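Local coordinates for 3-isopropylmalate dehydratase small subunit (Campylobacter jejuni, PDB 3Q3W), which catalyses, as the small subunit of isopropylmalate isomerase, the interconversion of 2-isopropylmalate and 3-isopropylmalate through 2-isopropylmaleate in leucine biosynthesis, at residues 20-24 / 25-29; 93-97 / 98-102; 106-109 / 110-114. All coordinates share one frame; numbering follows the deposited sequence. Where two conformers were deposited one is given.

Contact 1 (20-24 / 25-29)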
ATOM      1  N   ALA A  20      -4.970   5.889  11.112  1.00 43.78           N
ATOM      2  CA  ALA A  20      -4.643   4.631  11.794  1.00 44.33           C
ATOM      3  C   ALA A  20      -5.794   3.681  11.560  1.00 42.82           C
ATOM      4  O   ALA A  20      -6.911   4.099  11.217  1.00 41.82           O
ATOM      5  CB  ALA A  20      -4.422   4.846  13.287  1.00 45.98           C
ATOM      6  N   ASN A  21      -5.519   2.398  11.750  1.00 43.13           N
ATOM      7  CA  ASN A  21      -6.551   1.394  11.657  1.00 42.82           C
ATOM      8  C   ASN A  21      -7.344   1.483  10.340  1.00 40.01           C
ATOM      9  O   ASN A  21      -8.556   1.274  10.362  1.00 40.31           O
ATOM     10  CB  ASN A  21      -7.516   1.535  12.835  1.00 44.65           C
ATOM     11  CG  ASN A  21      -6.806   1.661  14.143  1.00 48.15           C
ATOM     12  OD1 ASN A  21      -6.126   0.734  14.574  1.00 47.22           O
ATOM     13  ND2 ASN A  21      -6.941   2.818  14.786  1.00 49.98           N
ATOM     14  N   ILE A  22      -6.681   1.786   9.213  1.00 37.67           N
ATOM     15  CA  ILE A  22      -7.370   1.732   7.911  1.00 35.83           C
ATOM     16  C   ILE A  22      -7.873   0.285   7.777  1.00 35.29           C
ATOM     17  O   ILE A  22      -7.103  -0.669   7.851  1.00 36.56           O
ATOM     18  CB  ILE A  22      -6.496   2.197   6.730  1.00 34.59           C
ATOM     19  CG1 ILE A  22      -6.403   3.724   6.728  1.00 35.33           C
ATOM     20  CG2 ILE A  22      -7.072   1.748   5.353  1.00 33.66           C
ATOM     21  CD1 ILE A  22      -5.098   4.279   6.169  1.00 35.72           C
ATOM     22  N   ASP A  23      -9.181   0.140   7.686  1.00 33.86           N
ATOM     23  CA  ASP A  23      -9.788  -1.160   7.670  1.00 33.78           C
ATOM     24  C   ASP A  23     -10.208  -1.635   6.260  1.00 31.43           C
ATOM     25  O   ASP A  23     -10.203  -0.877   5.291  1.00 29.48           O
ATOM     26  CB  ASP A  23     -10.935  -1.200   8.693  1.00 35.51           C
ATOM     27  CG  ASP A  23     -12.096  -0.332   8.313  1.00 36.91           C
ATOM     28  OD1 ASP A  23     -12.413  -0.269   7.113  1.00 38.73           O
ATOM     29  OD2 ASP A  23     -12.740   0.263   9.219  1.00 42.74           O
ATOM     30  N   THR A  24     -10.579  -2.906   6.186  1.00 31.52           N
ATOM     31  CA  THR A  24     -10.780  -3.592   4.943  1.00 30.51           C
ATOM     32  C   THR A  24     -11.941  -2.942   4.207  1.00 30.18           C
ATOM     33  O   THR A  24     -11.916  -2.868   2.987  1.00 29.36           O
ATOM     34  CB  THR A  24     -10.937  -5.152   5.160  1.00 31.12           C
ATOM     35  OG1 THR A  24     -11.871  -5.409   6.217  1.00 31.25           O
ATOM     36  CG2 THR A  24      -9.610  -5.791   5.534  1.00 30.27           C
ATOM     37  N   ASP A  25     -12.920  -2.410   4.931  1.00 30.80           N
ATOM     38  CA  ASP A  25     -14.009  -1.654   4.296  1.00 31.93           C
ATOM     39  C   ASP A  25     -13.622  -0.297   3.725  1.00 31.01           C
ATOM     40  O   ASP A  25     -14.239   0.182   2.767  1.00 31.27           O
ATOM     41  CB  ASP A  25     -15.161  -1.388   5.254  1.00 33.91           C
ATOM     42  CG  ASP A  25     -15.899  -2.623   5.627  1.00 38.04           C
ATOM     43  OD1 ASP A  25     -16.546  -3.231   4.731  1.00 39.75           O
ATOM     44  OD2 ASP A  25     -15.844  -2.967   6.829  1.00 44.44           O
ATOM     45  N   GLN A  26     -12.652   0.354   4.339  1.00 30.82           N
ATOM     46  CA  GLN A  26     -12.101   1.566   3.769  1.00 30.20           C
ATOM     47  C   GLN A  26     -11.313   1.227   2.531  1.00 27.29           C
ATOM     48  O   GLN A  26     -11.360   1.961   1.569  1.00 27.73           O
ATOM     49  CB  GLN A  26     -11.243   2.300   4.783  1.00 30.83           C
ATOM     50  CG  GLN A  26     -12.022   2.726   6.010  1.00 35.13           C
ATOM     51  CD  GLN A  26     -11.168   3.566   6.922  1.00 37.94           C
ATOM     52  OE1 GLN A  26     -10.618   3.098   7.901  1.00 40.06           O
ATOM     53  NE2 GLN A  26     -11.022   4.794   6.573  1.00 39.33           N
ATOM     54  N   ILE A  27     -10.564   0.142   2.569  1.00 26.29           N
ATOM     55  CA  ILE A  27      -9.781  -0.285   1.400  1.00 24.73           C
ATOM     56  C   ILE A  27     -10.716  -0.616   0.215  1.00 23.63           C
ATOM     57  O   ILE A  27     -10.512  -0.150  -0.885  1.00 21.83           O
ATOM     58  CB  ILE A  27      -8.821  -1.470   1.722  1.00 25.29           C
ATOM     59  CG1 ILE A  27      -7.774  -1.040   2.762  1.00 25.62           C
ATOM     60  CG2 ILE A  27      -8.029  -1.913   0.453  1.00 21.21           C
ATOM     61  CD1 ILE A  27      -7.016  -2.193   3.433  1.00 23.89           C
ATOM     62  N   ILE A  28     -11.764  -1.401   0.468  1.00 23.40           N
ATOM     63  CA  ILE A  28     -12.707  -1.750  -0.583  1.00 23.20           C
ATOM     64  C   ILE A  28     -13.991  -2.218   0.056  1.00 24.86           C
ATOM     65  O   ILE A  28     -14.002  -3.232   0.772  1.00 25.53           O
ATOM     66  CB  ILE A  28     -12.142  -2.849  -1.585  1.00 22.97           C
ATOM     67  CG1 ILE A  28     -13.186  -3.189  -2.659  1.00 22.45           C
ATOM     68  CG2 ILE A  28     -11.562  -4.070  -0.833  1.00 21.28           C
ATOM     69  CD1 ILE A  28     -12.617  -3.817  -3.955  1.00 22.66           C
ATOM     70  N   PRO A  29     -15.063  -1.478  -0.201  1.00 25.26           N
ATOM     71  CA  PRO A  29     -16.327  -1.744   0.423  1.00 26.35           C
ATOM     72  C   PRO A  29     -16.983  -3.044  -0.096  1.00 26.59           C
ATOM     73  O   PRO A  29     -16.615  -3.557  -1.158  1.00 26.49           O
ATOM     74  CB  PRO A  29     -17.156  -0.518   0.037  1.00 25.55           C
ATOM     75  CG  PRO A  29     -16.210   0.500  -0.296  1.00 26.97           C
ATOM     76  CD  PRO A  29     -15.058  -0.169  -0.877  1.00 24.51           C
TER
HETATM   77  O   HOH W   1     -15.750  -1.237   9.264  1.00 36.73           O
HETATM   78  O   HOH W   2     -13.311  -3.995   7.975  1.00 27.27           O
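Asp23 and Thr24 lead the chain into the short helix 24-27, whose first turn is closed by Ile27 N bonding to Asp23 O (2.9 Å) and Ile28 N to Thr24 O (2.9 Å). Asp23 is the N-cap residue. Its CG sits between the backbone N and the carbonyl carbon (chi1 68°), which folds the carboxylate back over the start of the helix, where OD1 takes the N-H of Gln26 at 2.9 Å, the donor lying almost in line with the C-O bond. Gln26 answers with its own side chain: OE1 accepts from Asp23 N in a longer bond of 3.3 Å, the donor standing above the amide carbonyl plane. This reciprocal pair is a capping box. The two side chains run across each other at about a right angle, their carboxylate and amide planes 69° apart, and Gln26 CG rests 3.2 Å from Asp23 OD1. Beside the box, Ile22 CG2 meets Ile27 CG1 at 3.9 Å, and Phe46 packs on Ile22. A water takes part in bonds with Thr24 OG1 and Asp25 OD2, while Asp25 OD1 forms a salt bridge with Arg88. Asp23 OD1 and Asp25 OD2 lie 4.4 Å apart; the helix N-terminus and Arg88 probably offset the proximity of these two acids, a setting that would tend to keep both carboxylates ionised.

Contact 2 (93-97 / 98-102)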
ATOM      1  N   TRP A  93      -5.995  -7.107  -3.466  1.00 21.18           N
ATOM      2  CA  TRP A  93      -6.285  -6.964  -4.891  1.00 20.95           C
ATOM      3  C   TRP A  93      -6.563  -5.510  -5.352  1.00 20.04           C
ATOM      4  O   TRP A  93      -6.067  -5.084  -6.387  1.00 19.47           O
ATOM      5  CB  TRP A  93      -7.473  -7.796  -5.251  1.00 21.44           C
ATOM      6  CG  TRP A  93      -7.316  -9.275  -5.021  1.00 24.59           C
ATOM      7  CD1 TRP A  93      -6.192  -9.951  -4.615  1.00 27.58           C
ATOM      8  CD2 TRP A  93      -8.324 -10.261  -5.227  1.00 26.97           C
ATOM      9  NE1 TRP A  93      -6.458 -11.318  -4.562  1.00 26.96           N
ATOM     10  CE2 TRP A  93      -7.752 -11.522  -4.941  1.00 27.10           C
ATOM     11  CE3 TRP A  93      -9.672 -10.204  -5.647  1.00 27.18           C
ATOM     12  CZ2 TRP A  93      -8.491 -12.715  -5.009  1.00 30.23           C
ATOM     13  CZ3 TRP A  93     -10.400 -11.405  -5.727  1.00 29.08           C
ATOM     14  CH2 TRP A  93      -9.794 -12.631  -5.426  1.00 32.47           C
ATOM     15  N   ALA A  94      -7.399  -4.793  -4.613  1.00 18.91           N
ATOM     16  CA  ALA A  94      -7.707  -3.420  -4.995  1.00 19.03           C
ATOM     17  C   ALA A  94      -6.449  -2.557  -4.950  1.00 18.80           C
ATOM     18  O   ALA A  94      -6.190  -1.736  -5.823  1.00 20.08           O
ATOM     19  CB  ALA A  94      -8.791  -2.870  -4.081  1.00 18.40           C
ATOM     20  N   LEU A  95      -5.642  -2.757  -3.923  1.00 18.92           N
ATOM     21  CA  LEU A  95      -4.385  -2.018  -3.800  1.00 18.41           C
ATOM     22  C   LEU A  95      -3.447  -2.317  -4.963  1.00 18.29           C
ATOM     23  O   LEU A  95      -2.923  -1.376  -5.591  1.00 17.34           O
ATOM     24  CB  LEU A  95      -3.710  -2.342  -2.434  1.00 18.77           C
ATOM     25  CG  LEU A  95      -4.396  -1.715  -1.228  1.00 20.22           C
ATOM     26  CD1 LEU A  95      -4.243  -2.513   0.081  1.00 19.79           C
ATOM     27  CD2 LEU A  95      -3.926  -0.250  -1.058  1.00 18.82           C
ATOM     28  N   VAL A  96      -3.202  -3.608  -5.266  1.00 18.83           N
ATOM     29  CA  VAL A  96      -2.310  -3.976  -6.379  0.60 18.76           C
ATOM     30  C   VAL A  96      -2.852  -3.534  -7.745  1.00 18.91           C
ATOM     31  O   VAL A  96      -2.126  -3.008  -8.557  1.00 18.06           O
ATOM     32  CB  VAL A  96      -1.988  -5.491  -6.384  0.60 20.03           C
ATOM     33  CG1 VAL A  96      -1.282  -5.915  -7.668  0.60 19.19           C
ATOM     34  CG2 VAL A  96      -1.123  -5.865  -5.109  0.60 18.54           C
ATOM     35  N   ASP A  97      -4.148  -3.729  -7.970  1.00 17.74           N
ATOM     36  CA  ASP A  97      -4.774  -3.340  -9.225  1.00 18.55           C
ATOM     37  C   ASP A  97      -4.673  -1.806  -9.411  1.00 18.98           C
ATOM     38  O   ASP A  97      -4.554  -1.327 -10.551  1.00 18.02           O
ATOM     39  CB  ASP A  97      -6.250  -3.738  -9.259  1.00 19.39           C
ATOM     40  CG  ASP A  97      -6.470  -5.292  -9.369  1.00 20.53           C
ATOM     41  OD1 ASP A  97      -5.491  -6.048  -9.512  1.00 24.37           O
ATOM     42  OD2 ASP A  97      -7.639  -5.754  -9.334  1.00 24.63           O
ATOM     43  N   TYR A  98      -4.716  -1.040  -8.322  1.00 18.90           N
ATOM     44  CA  TYR A  98      -4.575   0.427  -8.437  1.00 19.01           C
ATOM     45  C   TYR A  98      -3.179   0.774  -8.865  1.00 18.63           C
ATOM     46  O   TYR A  98      -2.903   1.802  -9.466  1.00 20.05           O
ATOM     47  CB  TYR A  98      -4.853   1.094  -7.090  1.00 18.72           C
ATOM     48  CG  TYR A  98      -4.790   2.587  -7.123  1.00 16.12           C
ATOM     49  CD1 TYR A  98      -5.852   3.340  -7.629  1.00 17.16           C
ATOM     50  CD2 TYR A  98      -3.668   3.261  -6.639  1.00 18.42           C
ATOM     51  CE1 TYR A  98      -5.801   4.734  -7.632  1.00 21.46           C
ATOM     52  CE2 TYR A  98      -3.625   4.626  -6.620  1.00 18.00           C
ATOM     53  CZ  TYR A  98      -4.661   5.376  -7.122  1.00 19.42           C
ATOM     54  OH  TYR A  98      -4.598   6.787  -7.110  1.00 23.38           O
ATOM     55  N   GLY A  99      -2.270  -0.107  -8.515  1.00 20.84           N
ATOM     56  CA  GLY A  99      -0.850   0.136  -8.765  1.00 20.86           C
ATOM     57  C   GLY A  99       0.035   0.226  -7.536  1.00 20.52           C
ATOM     58  O   GLY A  99       1.236   0.502  -7.663  1.00 21.16           O
ATOM     59  N   ILE A 100      -0.496  -0.067  -6.357  1.00 20.23           N
ATOM     60  CA  ILE A 100       0.333  -0.021  -5.158  1.00 20.40           C
ATOM     61  C   ILE A 100       1.210  -1.263  -5.033  1.00 21.99           C
ATOM     62  O   ILE A 100       0.726  -2.401  -5.035  1.00 22.30           O
ATOM     63  CB  ILE A 100      -0.508   0.120  -3.873  1.00 19.92           C
ATOM     64  CG1 ILE A 100      -1.398   1.348  -3.950  1.00 18.12           C
ATOM     65  CG2 ILE A 100       0.411   0.128  -2.599  1.00 21.01           C
ATOM     66  CD1 ILE A 100      -0.664   2.640  -4.282  1.00 15.33           C
ATOM     67  N   ARG A 101       2.521  -1.051  -4.938  1.00 22.52           N
ATOM     68  CA  ARG A 101       3.481  -2.148  -4.864  1.00 23.95           C
ATOM     69  C   ARG A 101       3.982  -2.398  -3.422  1.00 24.68           C
ATOM     70  O   ARG A 101       4.433  -3.505  -3.079  1.00 24.69           O
ATOM     71  CB  ARG A 101       4.638  -1.815  -5.786  1.00 25.73           C
ATOM     72  CG  ARG A 101       4.260  -1.785  -7.251  1.00 27.82           C
ATOM     73  CD  ARG A 101       4.108  -3.181  -7.823  1.00 33.99           C
ATOM     74  NE  ARG A 101       5.387  -3.729  -8.285  1.00 38.84           N
ATOM     75  CZ  ARG A 101       5.927  -4.897  -7.937  1.00 42.49           C
ATOM     76  NH1 ARG A 101       7.095  -5.222  -8.453  1.00 44.81           N
ATOM     77  NH2 ARG A 101       5.339  -5.744  -7.094  1.00 43.88           N
ATOM     78  N   ALA A 102       3.926  -1.366  -2.571  1.00 25.20           N
ATOM     79  CA  ALA A 102       4.422  -1.453  -1.184  1.00 25.75           C
ATOM     80  C   ALA A 102       3.668  -0.497  -0.277  1.00 26.26           C
ATOM     81  O   ALA A 102       3.238   0.588  -0.718  1.00 25.57           O
ATOM     82  CB  ALA A 102       5.909  -1.170  -1.121  1.00 27.39           C
TER
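Tyr98 turns back on the last turn of helix 90-98, its N-H bonding to Ala94 O at 3.0 Å, with a weak second bond to Leu95 O. CG anti to the backbone nitrogen (chi1 -178°) carries the ring away from the turn and leaves CB as the part of the side chain close to it, 3.4 Å from Ala94 O; the side chain also touches Leu45. Gly99 comes next and breaks the helix with a positive phi of 117°, a backbone setting at which a CB would be jammed against the preceding carbonyl oxygen. Its N-H bonds to Val96 O at 2.9 Å, and weakly to Leu95 O. Ile100 N then reaches back to Leu95 O (2.9 Å), completing a Schellman motif at the C-terminus of the helix. The same isoleucine lays CB 3.3 Å from Leu95 O and brings CG1 to Leu95 CD2 at 4.2 Å, the two side chains meeting at a slant; both also touch Leu76 of strand 73-78. At Arg101 the chain moves on toward strand 102-105, and Arg101 NH1 bonds to Lys6 O. Leu95 O receives one good and two weak N-H bonds beside Ile100 CB and CG1, and Ala94 O and Val96 O have donors as well, whereas Ile100 O is buried here with no polar partner in the model.

Contact 3 (106-109 / 110-114)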
ATOM      1  N   PRO A 106       3.687   1.457  10.654  1.00 40.14           N
ATOM      2  CA  PRO A 106       4.319   0.925  11.861  1.00 42.78           C
ATOM      3  C   PRO A 106       3.913  -0.535  12.161  1.00 43.52           C
ATOM      4  O   PRO A 106       4.676  -1.276  12.769  1.00 44.81           O
ATOM      5  CB  PRO A 106       3.802   1.855  12.975  1.00 44.74           C
ATOM      6  CG  PRO A 106       3.031   2.952  12.292  1.00 42.32           C
ATOM      7  CD  PRO A 106       2.608   2.400  10.981  1.00 40.35           C
ATOM      8  N   SER A 107       2.710  -0.922  11.724  1.00 42.00           N
ATOM      9  CA  SER A 107       2.198  -2.257  11.887  1.00 41.32           C
ATOM     10  C   SER A 107       1.071  -2.536  10.861  1.00 39.35           C
ATOM     11  O   SER A 107       0.538  -1.627  10.243  1.00 36.02           O
ATOM     12  CB  SER A 107       1.688  -2.454  13.290  1.00 43.41           C
ATOM     13  OG  SER A 107       0.685  -1.514  13.581  1.00 44.05           O
ATOM     14  N   PHE A 108       0.758  -3.825  10.699  1.00 39.20           N
ATOM     15  CA  PHE A 108      -0.269  -4.300   9.777  1.00 37.91           C
ATOM     16  C   PHE A 108      -1.063  -5.352  10.502  1.00 39.06           C
ATOM     17  O   PHE A 108      -0.501  -6.152  11.259  1.00 40.81           O
ATOM     18  CB  PHE A 108       0.353  -4.961   8.551  1.00 36.42           C
ATOM     19  CG  PHE A 108       1.086  -4.033   7.678  1.00 35.89           C
ATOM     20  CD1 PHE A 108       0.425  -3.394   6.627  1.00 32.85           C
ATOM     21  CD2 PHE A 108       2.435  -3.778   7.880  1.00 36.01           C
ATOM     22  CE1 PHE A 108       1.085  -2.531   5.820  1.00 33.45           C
ATOM     23  CE2 PHE A 108       3.092  -2.898   7.078  1.00 33.29           C
ATOM     24  CZ  PHE A 108       2.426  -2.275   6.038  1.00 35.17           C
ATOM     25  N   ALA A 109      -2.366  -5.363  10.252  1.00 38.16           N
ATOM     26  CA  ALA A 109      -3.212  -6.406  10.733  1.00 38.79           C
ATOM     27  C   ALA A 109      -2.666  -7.724  10.184  1.00 39.21           C
ATOM     28  O   ALA A 109      -2.362  -7.834   9.007  1.00 37.43           O
ATOM     29  CB  ALA A 109      -4.639  -6.192  10.300  1.00 37.05           C
ATOM     30  N   ASP A 110      -2.528  -8.713  11.058  1.00 41.09           N
ATOM     31  CA  ASP A 110      -1.888  -9.976  10.697  1.00 41.38           C
ATOM     32  C   ASP A 110      -2.504 -10.601   9.449  1.00 39.54           C
ATOM     33  O   ASP A 110      -1.783 -11.060   8.557  1.00 38.85           O
ATOM     34  CB  ASP A 110      -1.983 -10.986  11.852  1.00 44.26           C
ATOM     35  CG  ASP A 110      -1.281 -10.513  13.127  1.00 47.39           C
ATOM     36  OD1 ASP A 110      -0.436  -9.585  13.067  1.00 47.86           O
ATOM     37  OD2 ASP A 110      -1.591 -11.077  14.204  1.00 51.86           O
ATOM     38  N   ILE A 111      -3.823 -10.635   9.379  1.00 38.74           N
ATOM     39  CA  ILE A 111      -4.477 -11.338   8.275  1.00 37.93           C
ATOM     40  C   ILE A 111      -4.174 -10.627   6.938  1.00 35.24           C
ATOM     41  O   ILE A 111      -3.773 -11.253   5.968  1.00 35.38           O
ATOM     42  CB  ILE A 111      -5.999 -11.456   8.482  1.00 38.17           C
ATOM     43  CG1 ILE A 111      -6.312 -12.393   9.667  1.00 42.81           C
ATOM     44  CG2 ILE A 111      -6.640 -12.019   7.221  1.00 37.96           C
ATOM     45  CD1 ILE A 111      -7.779 -12.442  10.033  1.00 43.36           C
ATOM     46  N   PHE A 112      -4.312  -9.310   6.918  1.00 34.34           N
ATOM     47  CA  PHE A 112      -4.064  -8.553   5.709  1.00 31.16           C
ATOM     48  C   PHE A 112      -2.615  -8.685   5.286  1.00 30.93           C
ATOM     49  O   PHE A 112      -2.312  -8.828   4.077  1.00 27.01           O
ATOM     50  CB  PHE A 112      -4.421  -7.071   5.932  1.00 31.04           C
ATOM     51  CG  PHE A 112      -3.949  -6.183   4.849  1.00 28.76           C
ATOM     52  CD1 PHE A 112      -4.717  -5.996   3.722  1.00 27.30           C
ATOM     53  CD2 PHE A 112      -2.680  -5.567   4.921  1.00 30.77           C
ATOM     54  CE1 PHE A 112      -4.304  -5.165   2.711  1.00 24.86           C
ATOM     55  CE2 PHE A 112      -2.233  -4.747   3.895  1.00 28.96           C
ATOM     56  CZ  PHE A 112      -3.034  -4.557   2.777  1.00 25.89           C
ATOM     57  N   LYS A 113      -1.700  -8.639   6.266  1.00 31.22           N
ATOM     58  CA  LYS A 113      -0.288  -8.740   5.928  1.00 32.39           C
ATOM     59  C   LYS A 113      -0.016 -10.017   5.095  1.00 32.42           C
ATOM     60  O   LYS A 113       0.665  -9.951   4.059  1.00 31.40           O
ATOM     61  CB  LYS A 113       0.641  -8.714   7.176  1.00 33.78           C
ATOM     62  CG  LYS A 113       2.114  -8.634   6.733  1.00 35.34           C
ATOM     63  CD  LYS A 113       3.142  -9.047   7.768  1.00 38.70           C
ATOM     64  CE  LYS A 113       3.164  -8.142   8.934  1.00 38.96           C
ATOM     65  NZ  LYS A 113       4.183  -8.716   9.847  1.00 40.67           N
ATOM     66  N   ASN A 114      -0.531 -11.150   5.553  1.00 33.68           N
ATOM     67  CA  ASN A 114      -0.242 -12.423   4.908  1.00 35.37           C
ATOM     68  C   ASN A 114      -0.875 -12.479   3.521  1.00 33.81           C
ATOM     69  O   ASN A 114      -0.241 -12.894   2.572  1.00 32.87           O
ATOM     70  CB  ASN A 114      -0.746 -13.576   5.743  1.00 37.52           C
ATOM     71  CG  ASN A 114      -0.231 -14.913   5.252  1.00 42.54           C
ATOM     72  OD1 ASN A 114      -1.000 -15.714   4.760  1.00 47.46           O
ATOM     73  ND2 ASN A 114       1.077 -15.161   5.401  1.00 48.20           N
TER
HETATM   74  O   HOH W   3       1.647  -8.406  11.842  1.00 23.69           O
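Phe108 and Phe112 make the aromatic part of this turn: Phe108 CD1 comes to the edge of the Phe112 ring, near its plane, 4.0 Å from CE2. Phe112 has CG anti to its nitrogen (chi1 168°), which swings the ring back toward the incoming chain; its other neighbours include Phe82, in an edge-to-face pair, and Leu95. Aliphatic packing adds Phe108 CB against Lys113 CB at 4.0 Å and, more loosely, Ala109 CB against Phe112 CB at 4.5 Å. These residues form the link from strand 102-105 into helix 110-118, part of the beta-alpha-beta crossover that leads on to the parallel strand 122-125, with Ala109 at the N-cap. Of the backbone bonds, Lys113 N to Ala109 O (2.9 Å) opens the helical pattern. One water joins the backbone and two polar side chains: it donates to Phe108 O and, at 2.7 Å, to Asp110 OD1, and accepts a weak bond from Lys113 NZ. Lys113 NZ also forms a salt bridge with Glu125 of strand 122-125.

In the fold
All three contacts are partly buried helix ends. Contacts 1 and 3 start helices and contact 2 finishes one: contact 1 caps an amide with a side chain, contact 3, with an alanine at its N-cap, gathers polar groups about a water, and contact 2 gives donors to carbonyls of the last turn, its polar bonds all coming from backbone atoms. Their apolar sides converge: Leu95 CD1 touches Ile27 CG2 (3.9 Å) and Phe112 CZ (3.6 Å), and Ile27 CD1 meets Phe112 CE1 (4.1 Å). The centre of contact 2 lies about 7 Å from the chain centre, those of contacts 1 and 3 about 12 and 11 Å; in each the large apolar residues are buried, while the acids lie toward the outside.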